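Local atomic coordinates of flagellar regulatory protein C (Vibrio cholerae, PDB entry 4QHS), a protein that probably switches on flagellar genes by hydrolysing ATP as a heptameric AAA+ activator of sigma-54 RNA polymerase. Residues 32-36 with 37-41; 91-94 with 95-99; 127-130 with 131-135; 219-222 with 223-227. All coordinates share one frame; numbering follows the deposited sequence.

Interaction 1: residues 32-36 with 37-41; sequences DKVAK and TDANV
A helix-to-strand turn joins Val34 to Thr37 and Val41 in this local contact, made where helix 23-35 runs out and the chain swings over to start strand 41-44 of the central parallel sheet. Val34 O takes two bonds from Thr37. The backbone N of Thr37 comes in at 2.6 Å, from above the carbonyl plane. Thr37 OG1 donates to Val34 O across 2.9 Å and sits in that plane, on a lone pair. A chi1 of 84° sets the hydroxyl between its own backbone N and carbonyl carbon, where it can reach back to Val34 and still accept from Ala39 N at 3.1 Å, nearly straight (170°), which makes an ST turn. Next to these bonds, Val34 CG1 meets Val41 CG2 tip to tip at 3.7 Å, closing a small apolar patch against which Ala39 CB lies more loosely. Arg152 of strand 152-157 also hydrogen-bonds Val34 O and Ala39 O, while Ile246 of a second subunit packs on Val34 and Ala39. The Thr37 hydroxyl thus works as donor and acceptor at once, fixing its rotation and tying the Val34 carbonyl to the turn that leads into the strand.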
ATOM      1  N   ASP A  32       9.554   6.184 -52.395  1.00 46.80           N
ATOM      2  CA  ASP A  32      10.758   6.290 -53.223  1.00 51.89           C
ATOM      3  C   ASP A  32      11.472   7.622 -53.002  1.00 47.00           C
ATOM      4  O   ASP A  32      12.707   7.680 -52.968  1.00 45.21           O
ATOM      5  CB  ASP A  32      10.419   6.128 -54.710  1.00 70.28           C
ATOM      6  CG  ASP A  32      10.157   4.683 -55.101  1.00 83.51           C
ATOM      7  OD1 ASP A  32      10.645   3.775 -54.396  1.00 86.34           O
ATOM      8  OD2 ASP A  32       9.468   4.460 -56.123  1.00 87.18           O
ATOM      9  N   LYS A  33      10.697   8.669 -52.834  1.00 41.90           N
ATOM     10  CA  LYS A  33      11.259   9.953 -52.521  1.00 51.46           C
ATOM     11  C   LYS A  33      11.993   9.990 -51.196  1.00 49.64           C
ATOM     12  O   LYS A  33      13.129  10.371 -51.185  1.00 58.74           O
ATOM     13  CB  LYS A  33      10.213  11.051 -52.583  1.00 50.99           C
ATOM     14  CG  LYS A  33      10.194  11.800 -53.866  1.00 46.30           C
ATOM     15  CD  LYS A  33       8.975  12.649 -54.002  1.00 44.46           C
ATOM     16  CE  LYS A  33       9.032  13.531 -55.209  1.00 36.29           C
ATOM     17  NZ  LYS A  33       7.823  14.329 -55.318  1.00 50.19           N
ATOM     18  N   VAL A  34      11.366   9.615 -50.088  1.00 38.79           N
ATOM     19  CA  VAL A  34      12.079   9.646 -48.797  1.00 44.58           C
ATOM     20  C   VAL A  34      13.279   8.749 -48.798  1.00 43.28           C
ATOM     21  O   VAL A  34      14.313   9.086 -48.212  1.00 41.17           O
ATOM     22  CB  VAL A  34      11.276   9.158 -47.556  1.00 46.29           C
ATOM     23  CG1 VAL A  34      11.158  10.261 -46.512  1.00 40.77           C
ATOM     24  CG2 VAL A  34       9.983   8.490 -47.923  1.00 33.25           C
ATOM     25  N   ALA A  35      13.103   7.585 -49.416  1.00 39.09           N
ATOM     26  CA  ALA A  35      14.101   6.526 -49.346  1.00 43.11           C
ATOM     27  C   ALA A  35      15.453   7.063 -49.778  1.00 41.89           C
ATOM     28  O   ALA A  35      16.458   6.773 -49.153  1.00 53.31           O
ATOM     29  CB  ALA A  35      13.686   5.332 -50.195  1.00 37.65           C
ATOM     30  N   LYS A  36      15.453   7.887 -50.796  1.00 41.82           N
ATOM     31  CA  LYS A  36      16.668   8.456 -51.284  1.00 53.90           C
ATOM     32  C   LYS A  36      17.348   9.361 -50.281  1.00 51.40           C
ATOM     33  O   LYS A  36      18.505   9.654 -50.423  1.00 50.69           O
ATOM     34  CB  LYS A  36      16.412   9.172 -52.597  1.00 55.58           C
ATOM     35  CG  LYS A  36      16.279   8.227 -53.751  1.00 72.90           C
ATOM     36  CD  LYS A  36      14.992   8.425 -54.506  1.00 89.61           C
ATOM     37  CE  LYS A  36      15.228   8.680 -55.990  1.00 99.12           C
ATOM     38  NZ  LYS A  36      15.155  10.121 -56.345  1.00 99.03           N
ATOM     39  N   THR A  37      16.633   9.781 -49.256  1.00 46.07           N
ATOM     40  CA  THR A  37      17.216  10.605 -48.211  1.00 41.58           C
ATOM     41  C   THR A  37      17.482   9.858 -46.916  1.00 47.21           C
ATOM     42  O   THR A  37      17.308   8.680 -46.843  1.00 49.68           O
ATOM     43  CB  THR A  37      16.347  11.810 -47.912  1.00 40.01           C
ATOM     44  OG1 THR A  37      15.330  11.457 -46.992  1.00 33.20           O
ATOM     45  CG2 THR A  37      15.712  12.306 -49.157  1.00 34.75           C
ATOM     46  N   ASP A  38      17.912  10.579 -45.898  1.00 43.56           N
ATOM     47  CA  ASP A  38      18.222  10.003 -44.614  1.00 37.40           C
ATOM     48  C   ASP A  38      17.172  10.317 -43.571  1.00 48.09           C
ATOM     49  O   ASP A  38      17.343  10.026 -42.420  1.00 45.78           O
ATOM     50  CB  ASP A  38      19.563  10.519 -44.116  1.00 49.81           C
ATOM     51  CG  ASP A  38      20.684   9.528 -44.309  1.00 68.23           C
ATOM     52  OD1 ASP A  38      20.439   8.374 -44.662  1.00 74.05           O
ATOM     53  OD2 ASP A  38      21.834   9.907 -44.106  1.00 73.46           O
ATOM     54  N   ALA A  39      16.074  10.906 -43.988  1.00 45.81           N
ATOM     55  CA  ALA A  39      15.039  11.343 -43.077  1.00 42.28           C
ATOM     56  C   ALA A  39      14.335  10.221 -42.346  1.00 43.05           C
ATOM     57  O   ALA A  39      14.217   9.142 -42.847  1.00 36.45           O
ATOM     58  CB  ALA A  39      14.045  12.155 -43.800  1.00 33.73           C
ATOM     59  N   ASN A  40      13.853  10.526 -41.157  1.00 39.43           N
ATOM     60  CA  ASN A  40      13.052   9.613 -40.397  1.00 30.94           C
ATOM     61  C   ASN A  40      11.726   9.451 -41.056  1.00 38.06           C
ATOM     62  O   ASN A  40      11.173  10.390 -41.545  1.00 34.77           O
ATOM     63  CB  ASN A  40      12.809  10.120 -39.005  1.00 31.12           C
ATOM     64  CG  ASN A  40      14.037  10.247 -38.210  1.00 37.02           C
ATOM     65  OD1 ASN A  40      14.959   9.483 -38.327  1.00 43.43           O
ATOM     66  ND2 ASN A  40      14.044  11.208 -37.367  1.00 46.38           N
ATOM     67  N   VAL A  41      11.226   8.239 -41.069  1.00 32.61           N
ATOM     68  CA  VAL A  41       9.955   7.935 -41.719  1.00 37.40           C
ATOM     69  C   VAL A  41       8.982   7.265 -40.754  1.00 31.00           C
ATOM     70  O   VAL A  41       9.300   6.226 -40.155  1.00 37.07           O
ATOM     71  CB  VAL A  41      10.129   7.001 -42.926  1.00 43.93           C
ATOM     72  CG1 VAL A  41       8.768   6.711 -43.525  1.00 41.00           C
ATOM     73  CG2 VAL A  41      11.085   7.601 -43.948  1.00 33.85           C
TER

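Interaction 2: residues 91-94 with 95-99; sequences KGAF and TGAVQ
Ala97 and Phe94 meet at the centre of this loop: the methyl of Ala97 sits almost exactly above the middle of the Phe94 ring, CB 3.7 Å from the ring centroid and 3° off its normal, a CH-pi contact. Together the two segments hold the sequence Gly-Ala-Phe-Thr-Gly-Ala, the GAFTGA signature by which activators of this family engage sigma-54. Phe94 has its CG between the backbone N and carbonyl carbon (chi1 46°), which brings the ring face against the Ala97 methyl. The turn here is type II, running from Phe94 to Ala97 and closed by Ala97 N donating to Phe94 O at 2.9 Å. Ala97 CB is also pressed to 3.1 Å from Phe94 O. Ala97 also centres an inverse gamma turn, and its own O receives Gly92 N over a short 2.5 Å. Gly92 and Gly96 both have backbone angles at which a CB would run into the preceding carbonyl oxygen, so the tight double bend relies on glycine. Thr95, within the turn, is on its solvent side.

The other end is looser. Lys91, fully extended, only lies alongside the backbone of 98-99, with CE 3.5 Å from Val98 O; Val98 is exposed and turns its side chain away from the opposite arm. The loop joins strands 88-89 and 101-102 of a two-stranded antiparallel sheet. The Phe94 ring makes a T-shaped (edge-to-face) contact with Tyr89 and touches Leu141, while Gln99 packs on Arg144 of a third subunit.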
ATOM      1  N   LYS A  91      27.075  -5.721 -17.975  1.00 54.30           N
ATOM      2  CA  LYS A  91      26.826  -6.733 -16.968  1.00 48.37           C
ATOM      3  C   LYS A  91      26.457  -6.013 -15.680  1.00 51.50           C
ATOM      4  O   LYS A  91      27.101  -5.034 -15.315  1.00 62.46           O
ATOM      5  CB  LYS A  91      28.057  -7.635 -16.789  1.00 51.20           C
ATOM      6  CG  LYS A  91      27.861  -8.771 -15.794  1.00 57.97           C
ATOM      7  CD  LYS A  91      29.090  -9.687 -15.723  1.00 60.14           C
ATOM      8  CE  LYS A  91      28.847 -10.851 -14.759  1.00 67.13           C
ATOM      9  NZ  LYS A  91      30.039 -11.723 -14.559  1.00 74.74           N
ATOM     10  N   GLY A  92      25.383  -6.455 -15.035  1.00 51.16           N
ATOM     11  CA  GLY A  92      24.942  -5.861 -13.785  1.00 49.78           C
ATOM     12  C   GLY A  92      24.055  -4.623 -13.907  1.00 55.64           C
ATOM     13  O   GLY A  92      23.678  -4.057 -12.890  1.00 54.93           O
ATOM     14  N   ALA A  93      23.689  -4.200 -15.104  1.00 46.38           N
ATOM     15  CA  ALA A  93      22.912  -2.980 -15.242  1.00 48.60           C
ATOM     16  C   ALA A  93      21.554  -3.057 -14.587  1.00 51.58           C
ATOM     17  O   ALA A  93      21.054  -2.098 -14.082  1.00 53.60           O
ATOM     18  CB  ALA A  93      22.771  -2.596 -16.668  1.00 46.95           C
ATOM     19  N   PHE A  94      20.964  -4.222 -14.615  1.00 50.27           N
ATOM     20  CA  PHE A  94      19.731  -4.433 -13.942  1.00 50.92           C
ATOM     21  C   PHE A  94      19.822  -5.835 -13.439  1.00 60.00           C
ATOM     22  O   PHE A  94      20.759  -6.523 -13.733  1.00 60.18           O
ATOM     23  CB  PHE A  94      18.565  -4.269 -14.895  1.00 45.53           C
ATOM     24  CG  PHE A  94      18.744  -4.961 -16.190  1.00 49.46           C
ATOM     25  CD1 PHE A  94      19.324  -4.326 -17.252  1.00 46.30           C
ATOM     26  CD2 PHE A  94      18.323  -6.229 -16.356  1.00 47.61           C
ATOM     27  CE1 PHE A  94      19.477  -4.957 -18.435  1.00 42.23           C
ATOM     28  CE2 PHE A  94      18.467  -6.837 -17.532  1.00 48.85           C
ATOM     29  CZ  PHE A  94      19.048  -6.200 -18.577  1.00 42.79           C
ATOM     30  N   THR A  95      18.851  -6.269 -12.673  1.00 64.38           N
ATOM     31  CA  THR A  95      18.968  -7.569 -12.093  1.00 71.98           C
ATOM     32  C   THR A  95      18.749  -8.584 -13.166  1.00 70.41           C
ATOM     33  O   THR A  95      17.739  -8.582 -13.824  1.00 68.96           O
ATOM     34  CB  THR A  95      18.017  -7.758 -10.911  1.00 75.17           C
ATOM     35  OG1 THR A  95      16.910  -6.877 -11.042  1.00 77.46           O
ATOM     36  CG2 THR A  95      18.722  -7.415  -9.627  1.00 76.02           C
ATOM     37  N   GLY A  96      19.725  -9.446 -13.351  1.00 69.96           N
ATOM     38  CA  GLY A  96      19.671 -10.419 -14.408  1.00 74.81           C
ATOM     39  C   GLY A  96      20.448  -9.972 -15.613  1.00 74.47           C
ATOM     40  O   GLY A  96      20.459 -10.647 -16.613  1.00 81.37           O
ATOM     41  N   ALA A  97      21.092  -8.825 -15.512  1.00 68.83           N
ATOM     42  CA  ALA A  97      22.049  -8.395 -16.505  1.00 60.68           C
ATOM     43  C   ALA A  97      23.336  -9.093 -16.178  1.00 57.54           C
ATOM     44  O   ALA A  97      24.148  -8.598 -15.445  1.00 58.75           O
ATOM     45  CB  ALA A  97      22.240  -6.930 -16.454  1.00 53.56           C
ATOM     46  N   VAL A  98      23.490 -10.263 -16.748  1.00 48.64           N
ATOM     47  CA  VAL A  98      24.551 -11.160 -16.424  1.00 56.24           C
ATOM     48  C   VAL A  98      25.650 -11.156 -17.464  1.00 53.40           C
ATOM     49  O   VAL A  98      26.635 -11.816 -17.307  1.00 56.77           O
ATOM     50  CB  VAL A  98      23.986 -12.567 -16.217  1.00 58.17           C
ATOM     51  CG1 VAL A  98      24.062 -13.372 -17.461  1.00 50.82           C
ATOM     52  CG2 VAL A  98      24.679 -13.237 -15.101  1.00 66.78           C
ATOM     53  N   GLN A  99      25.468 -10.382 -18.517  1.00 49.68           N
ATOM     54  CA  GLN A  99      26.469 -10.219 -19.544  1.00 53.06           C
ATOM     55  C   GLN A  99      26.317  -8.873 -20.174  1.00 48.04           C
ATOM     56  O   GLN A  99      25.343  -8.213 -19.970  1.00 45.83           O
ATOM     57  CB  GLN A  99      26.323 -11.288 -20.608  1.00 51.01           C
ATOM     58  CG  GLN A  99      25.023 -11.248 -21.334  1.00 50.92           C
ATOM     59  CD  GLN A  99      24.942 -12.275 -22.399  1.00 61.40           C
ATOM     60  OE1 GLN A  99      24.783 -13.442 -22.124  1.00 66.85           O
ATOM     61  NE2 GLN A  99      25.080 -11.856 -23.628  1.00 56.50           N
TER

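Interaction 3: residues 127-130 with 131-135; sequences AKLL and RVLQE
Leu133 N donates to Leu129 O at 2.9 Å with an N-H...O angle of 166°, and the leucine side chains follow the same step: Leu129 CD1 comes to 4.4 Å from Leu133 CG. One residue on, Gln134 N bonds to Leu130 O, also at 2.9 Å but more bent (139°). Here the side chains cross obliquely. The extended Gln134 chain comes back over Leu130 until NE2 lies 3.4 Å from Leu130 CG and close to both of its methyls, an amide resting on a hydrocarbon branch. Gln134 CG packs at 3.1 Å from Leu130 O, which is therefore crowded by the same residue whose N it binds. The i to i+4 ladder is continued by Arg131 N to Ala127 O and Val132 N to Lys128 O, making this part of alpha helix 123-135, which follows the sheet strand 112-116 in the AAA+ core. Leu130 and Leu133 turn to helix 172-178, whereas Val132 leans on Phe87 of helix 82-87; Val132 CG2 lies 3.5 Å from Lys128 O. The helix also meets a second subunit: Arg131 packs on Pro78 there, and the ammonium of Lys128 forms a salt bridge with Asp79 of that subunit, which probably offsets the Lys128 charge and so eases its nearness to Arg131, whose NH1 stands 6.6 Å from Lys128 NZ.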
ATOM      1  N   ALA A 127      12.187   9.955 -23.994  1.00 26.03           N
ATOM      2  CA  ALA A 127      13.240  10.927 -23.721  1.00 34.28           C
ATOM      3  C   ALA A 127      14.603  10.331 -24.067  1.00 29.28           C
ATOM      4  O   ALA A 127      15.462  11.018 -24.603  1.00 30.41           O
ATOM      5  CB  ALA A 127      13.207  11.385 -22.251  1.00 28.72           C
ATOM      6  N   LYS A 128      14.811   9.061 -23.810  1.00 27.11           N
ATOM      7  CA  LYS A 128      16.065   8.453 -24.189  1.00 33.12           C
ATOM      8  C   LYS A 128      16.211   8.401 -25.701  1.00 36.51           C
ATOM      9  O   LYS A 128      17.257   8.663 -26.229  1.00 35.22           O
ATOM     10  CB  LYS A 128      16.216   7.055 -23.610  1.00 36.22           C
ATOM     11  CG  LYS A 128      16.170   6.929 -22.126  1.00 38.40           C
ATOM     12  CD  LYS A 128      17.427   6.305 -21.635  1.00 50.59           C
ATOM     13  CE  LYS A 128      17.191   5.123 -20.750  1.00 67.78           C
ATOM     14  NZ  LYS A 128      18.295   4.975 -19.767  1.00 63.93           N
ATOM     15  N   LEU A 129      15.133   8.066 -26.380  1.00 27.10           N
ATOM     16  CA  LEU A 129      15.134   7.990 -27.837  1.00 27.13           C
ATOM     17  C   LEU A 129      15.406   9.344 -28.462  1.00 34.20           C
ATOM     18  O   LEU A 129      16.151   9.454 -29.443  1.00 39.00           O
ATOM     19  CB  LEU A 129      13.800   7.451 -28.347  1.00 25.78           C
ATOM     20  CG  LEU A 129      13.599   7.318 -29.856  1.00 30.45           C
ATOM     21  CD1 LEU A 129      14.757   6.556 -30.537  1.00 33.38           C
ATOM     22  CD2 LEU A 129      12.261   6.622 -30.135  1.00 27.14           C
ATOM     23  N   LEU A 130      14.834  10.370 -27.877  1.00 31.06           N
ATOM     24  CA  LEU A 130      15.010  11.710 -28.340  1.00 28.98           C
ATOM     25  C   LEU A 130      16.456  12.099 -28.330  1.00 36.49           C
ATOM     26  O   LEU A 130      16.939  12.683 -29.239  1.00 33.04           O
ATOM     27  CB  LEU A 130      14.225  12.674 -27.485  1.00 33.26           C
ATOM     28  CG  LEU A 130      14.352  14.106 -27.937  1.00 38.14           C
ATOM     29  CD1 LEU A 130      13.596  14.279 -29.182  1.00 40.38           C
ATOM     30  CD2 LEU A 130      13.819  15.008 -26.925  1.00 35.17           C
ATOM     31  N   ARG A 131      17.136  11.759 -27.276  1.00 28.62           N
ATOM     32  CA  ARG A 131      18.520  12.067 -27.156  1.00 31.54           C
ATOM     33  C   ARG A 131      19.370  11.311 -28.158  1.00 37.66           C
ATOM     34  O   ARG A 131      20.282  11.843 -28.719  1.00 37.92           O
ATOM     35  CB  ARG A 131      18.988  11.846 -25.741  1.00 31.91           C
ATOM     36  CG  ARG A 131      20.326  12.376 -25.484  1.00 51.69           C
ATOM     37  CD  ARG A 131      20.930  11.710 -24.316  1.00 71.00           C
ATOM     38  NE  ARG A 131      20.927  12.555 -23.131  1.00 89.07           N
ATOM     39  CZ  ARG A 131      20.766  12.097 -21.897  1.00 95.39           C
ATOM     40  NH1 ARG A 131      20.580  10.802 -21.702  1.00 97.59           N
ATOM     41  NH2 ARG A 131      20.794  12.918 -20.865  1.00 94.50           N
ATOM     42  N   VAL A 132      19.034  10.071 -28.401  1.00 32.53           N
ATOM     43  CA  VAL A 132      19.710   9.299 -29.432  1.00 35.44           C
ATOM     44  C   VAL A 132      19.536   9.981 -30.772  1.00 41.36           C
ATOM     45  O   VAL A 132      20.513  10.156 -31.509  1.00 38.80           O
ATOM     46  CB  VAL A 132      19.184   7.847 -29.532  1.00 35.02           C
ATOM     47  CG1 VAL A 132      19.705   7.183 -30.803  1.00 33.11           C
ATOM     48  CG2 VAL A 132      19.607   7.039 -28.308  1.00 37.68           C
ATOM     49  N   LEU A 133      18.298  10.380 -31.073  1.00 35.37           N
ATOM     50  CA  LEU A 133      18.003  11.074 -32.316  1.00 35.24           C
ATOM     51  C   LEU A 133      18.780  12.376 -32.451  1.00 46.70           C
ATOM     52  O   LEU A 133      19.230  12.715 -33.543  1.00 43.21           O
ATOM     53  CB  LEU A 133      16.513  11.366 -32.429  1.00 32.07           C
ATOM     54  CG  LEU A 133      15.689  10.160 -32.889  1.00 37.86           C
ATOM     55  CD1 LEU A 133      14.185  10.493 -33.000  1.00 29.14           C
ATOM     56  CD2 LEU A 133      16.236   9.655 -34.212  1.00 34.41           C
ATOM     57  N   GLN A 134      18.933  13.104 -31.344  1.00 44.82           N
ATOM     58  CA  GLN A 134      19.515  14.441 -31.393  1.00 42.93           C
ATOM     59  C   GLN A 134      21.035  14.403 -31.439  1.00 46.39           C
ATOM     60  O   GLN A 134      21.650  15.181 -32.156  1.00 45.21           O
ATOM     61  CB  GLN A 134      19.083  15.278 -30.179  1.00 49.69           C
ATOM     62  CG  GLN A 134      17.608  15.610 -30.093  1.00 51.02           C
ATOM     63  CD  GLN A 134      17.251  16.264 -28.761  1.00 59.57           C
ATOM     64  OE1 GLN A 134      18.020  16.201 -27.791  1.00 49.19           O
ATOM     65  NE2 GLN A 134      16.084  16.904 -28.711  1.00 58.00           N
ATOM     66  N   GLU A 135      21.635  13.516 -30.646  1.00 48.95           N
ATOM     67  CA  GLU A 135      23.080  13.480 -30.519  1.00 53.13           C
ATOM     68  C   GLU A 135      23.673  12.510 -31.511  1.00 51.27           C
ATOM     69  O   GLU A 135      24.882  12.538 -31.752  1.00 54.23           O
ATOM     70  CB  GLU A 135      23.507  13.081 -29.098  1.00 57.72           C
ATOM     71  CG  GLU A 135      22.872  13.898 -27.979  1.00 58.77           C
ATOM     72  CD  GLU A 135      23.170  15.379 -28.090  1.00 78.14           C
ATOM     73  OE1 GLU A 135      24.263  15.746 -28.582  1.00 93.11           O
ATOM     74  OE2 GLU A 135      22.306  16.186 -27.692  1.00 78.37           O
TER

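Interaction 4: residues 219-222 with 223-227; sequences PNAI and TKLLN
The side-chain amide of Asn227 is turned nearly in plane with Thr223 O, which lies 5° out of the amide plane and takes a bond from Asn227 ND2 at 3.1 Å, with an N-H...O angle of 166°. The Thr223 carbonyl is approached on both faces by this single residue: Asn227 N from one, Asn227 ND2 from the other. Asn227 is the first residue to leave helical angles, and its side chain folds back to double the final turn's bond. At the other end of the contact Thr223 N donates to Pro219 O at 3.0 Å, tilted from the carbonyl plane, and Thr223 OG1 lies 3.2 Å from the same Pro219 O. Along helix 219-226, in the lid domain of the AAA+ module, the bonds Leu225 N to Ala221 O and Leu226 N to Ile222 O are both short, at 2.7 Å, the second nearly in line with the C=O axis. Ile222 and Leu226 run alongside each other in one direction, with CG2 of Ile222 3.9 Å from CD1 of Leu226. They turn toward helix 195-208, Ile222 touching Glu196 and Leu226 touching Ile195. On the buried side Leu225 CD2 comes to 3.0 Å from Ala221 O, and Leu225 O takes a bond from the indole of Trp230. The helix is therefore held at its end by a two-pronged grip on the Thr223 oxygen, the side-chain amide adding a second donor to the ladder's last bond within 219-227.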
ATOM      1  N   PRO A 219     -13.540 -17.160 -59.705  1.00 64.15           N
ATOM      2  CA  PRO A 219     -13.776 -15.733 -59.711  1.00 65.14           C
ATOM      3  C   PRO A 219     -14.863 -15.406 -58.746  1.00 70.52           C
ATOM      4  O   PRO A 219     -14.962 -14.299 -58.295  1.00 75.94           O
ATOM      5  CB  PRO A 219     -14.310 -15.501 -61.109  1.00 67.74           C
ATOM      6  CG  PRO A 219     -13.862 -16.632 -61.872  1.00 66.85           C
ATOM      7  CD  PRO A 219     -13.944 -17.762 -60.970  1.00 66.72           C
ATOM      8  N   ASN A 220     -15.688 -16.380 -58.447  1.00 69.92           N
ATOM      9  CA  ASN A 220     -16.741 -16.196 -57.495  1.00 70.89           C
ATOM     10  C   ASN A 220     -16.161 -16.087 -56.110  1.00 66.58           C
ATOM     11  O   ASN A 220     -16.773 -15.527 -55.233  1.00 67.43           O
ATOM     12  CB  ASN A 220     -17.702 -17.366 -57.563  1.00 78.19           C
ATOM     13  CG  ASN A 220     -18.885 -17.085 -58.444  1.00 86.14           C
ATOM     14  OD1 ASN A 220     -18.898 -16.110 -59.173  1.00 82.94           O
ATOM     15  ND2 ASN A 220     -19.880 -17.946 -58.388  1.00 90.07           N
ATOM     16  N   ALA A 221     -14.972 -16.641 -55.939  1.00 59.80           N
ATOM     17  CA  ALA A 221     -14.241 -16.563 -54.696  1.00 58.68           C
ATOM     18  C   ALA A 221     -13.582 -15.217 -54.602  1.00 58.91           C
ATOM     19  O   ALA A 221     -13.531 -14.620 -53.563  1.00 53.31           O
ATOM     20  CB  ALA A 221     -13.214 -17.639 -54.634  1.00 57.34           C
ATOM     21  N   ILE A 222     -13.090 -14.733 -55.716  1.00 55.53           N
ATOM     22  CA  ILE A 222     -12.481 -13.436 -55.740  1.00 59.73           C
ATOM     23  C   ILE A 222     -13.484 -12.392 -55.319  1.00 58.45           C
ATOM     24  O   ILE A 222     -13.216 -11.522 -54.536  1.00 52.80           O
ATOM     25  CB  ILE A 222     -12.019 -13.111 -57.126  1.00 65.75           C
ATOM     26  CG1 ILE A 222     -10.958 -14.099 -57.550  1.00 62.70           C
ATOM     27  CG2 ILE A 222     -11.459 -11.751 -57.157  1.00 64.45           C
ATOM     28  CD1 ILE A 222      -9.620 -13.630 -57.294  1.00 59.97           C
ATOM     29  N   THR A 223     -14.664 -12.504 -55.864  1.00 60.79           N
ATOM     30  CA  THR A 223     -15.672 -11.523 -55.624  1.00 66.43           C
ATOM     31  C   THR A 223     -16.012 -11.572 -54.152  1.00 63.37           C
ATOM     32  O   THR A 223     -16.219 -10.571 -53.514  1.00 55.49           O
ATOM     33  CB  THR A 223     -16.897 -11.828 -56.506  1.00 64.63           C
ATOM     34  OG1 THR A 223     -16.567 -11.579 -57.864  1.00 62.37           O
ATOM     35  CG2 THR A 223     -18.056 -10.985 -56.133  1.00 69.62           C
ATOM     36  N   LYS A 224     -16.059 -12.782 -53.632  1.00 56.14           N
ATOM     37  CA  LYS A 224     -16.350 -13.012 -52.238  1.00 51.08           C
ATOM     38  C   LYS A 224     -15.284 -12.381 -51.400  1.00 50.84           C
ATOM     39  O   LYS A 224     -15.558 -11.736 -50.431  1.00 50.55           O
ATOM     40  CB  LYS A 224     -16.366 -14.489 -51.982  1.00 59.21           C
ATOM     41  CG  LYS A 224     -16.715 -14.871 -50.608  1.00 62.10           C
ATOM     42  CD  LYS A 224     -17.672 -15.991 -50.675  1.00 65.19           C
ATOM     43  CE  LYS A 224     -17.454 -16.958 -49.589  1.00 67.91           C
ATOM     44  NZ  LYS A 224     -17.954 -18.271 -49.974  1.00 73.68           N
ATOM     45  N   LEU A 225     -14.051 -12.570 -51.806  1.00 54.16           N
ATOM     46  CA  LEU A 225     -12.927 -11.901 -51.144  1.00 54.16           C
ATOM     47  C   LEU A 225     -13.007 -10.363 -51.280  1.00 60.63           C
ATOM     48  O   LEU A 225     -12.709  -9.639 -50.328  1.00 65.57           O
ATOM     49  CB  LEU A 225     -11.584 -12.399 -51.709  1.00 48.80           C
ATOM     50  CG  LEU A 225     -10.793 -13.597 -51.144  1.00 46.04           C
ATOM     51  CD1 LEU A 225     -11.021 -13.839 -49.643  1.00 42.99           C
ATOM     52  CD2 LEU A 225     -11.000 -14.864 -51.921  1.00 50.61           C
ATOM     53  N   LEU A 226     -13.400  -9.861 -52.437  1.00 54.33           N
ATOM     54  CA  LEU A 226     -13.405  -8.433 -52.660  1.00 44.85           C
ATOM     55  C   LEU A 226     -14.480  -7.711 -51.911  1.00 56.38           C
ATOM     56  O   LEU A 226     -14.349  -6.568 -51.631  1.00 61.30           O
ATOM     57  CB  LEU A 226     -13.557  -8.123 -54.125  1.00 47.02           C
ATOM     58  CG  LEU A 226     -12.363  -8.469 -54.984  1.00 59.05           C
ATOM     59  CD1 LEU A 226     -12.631  -8.074 -56.376  1.00 49.86           C
ATOM     60  CD2 LEU A 226     -11.168  -7.750 -54.499  1.00 62.09           C
ATOM     61  N   ASN A 227     -15.557  -8.385 -51.595  1.00 55.25           N
ATOM     62  CA  ASN A 227     -16.696  -7.721 -51.022  1.00 58.33           C
ATOM     63  C   ASN A 227     -16.774  -7.859 -49.525  1.00 62.80           C
ATOM     64  O   ASN A 227     -17.821  -7.708 -48.953  1.00 74.40           O
ATOM     65  CB  ASN A 227     -17.993  -8.261 -51.627  1.00 57.35           C
ATOM     66  CG  ASN A 227     -18.390  -7.555 -52.921  1.00 64.32           C
ATOM     67  OD1 ASN A 227     -19.037  -6.521 -52.904  1.00 64.65           O
ATOM     68  ND2 ASN A 227     -18.012  -8.129 -54.037  1.00 55.65           N
TER

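Three of the four contacts belong to the ATPase core, and interaction 4 lies apart in the lid, its centre 48 Å from that of interaction 3 and 54 Å from that of interaction 2. Interactions 1 and 3 touch: Asn40 ND2 comes to 4.1 Å from Leu133 CD2, packing the turn before strand 41-44 against the end of helix 123-135. Both also meet a second subunit, so they sit where ring neighbours join; interaction 2 reaches a third subunit through Gln99. Interaction 2, the GAFTGA loop, has its centre about 30 Å from the centre of the chain and stays about 9 Å, nearest atoms, from interaction 3; Leu141 touches both. The model is nucleotide-free.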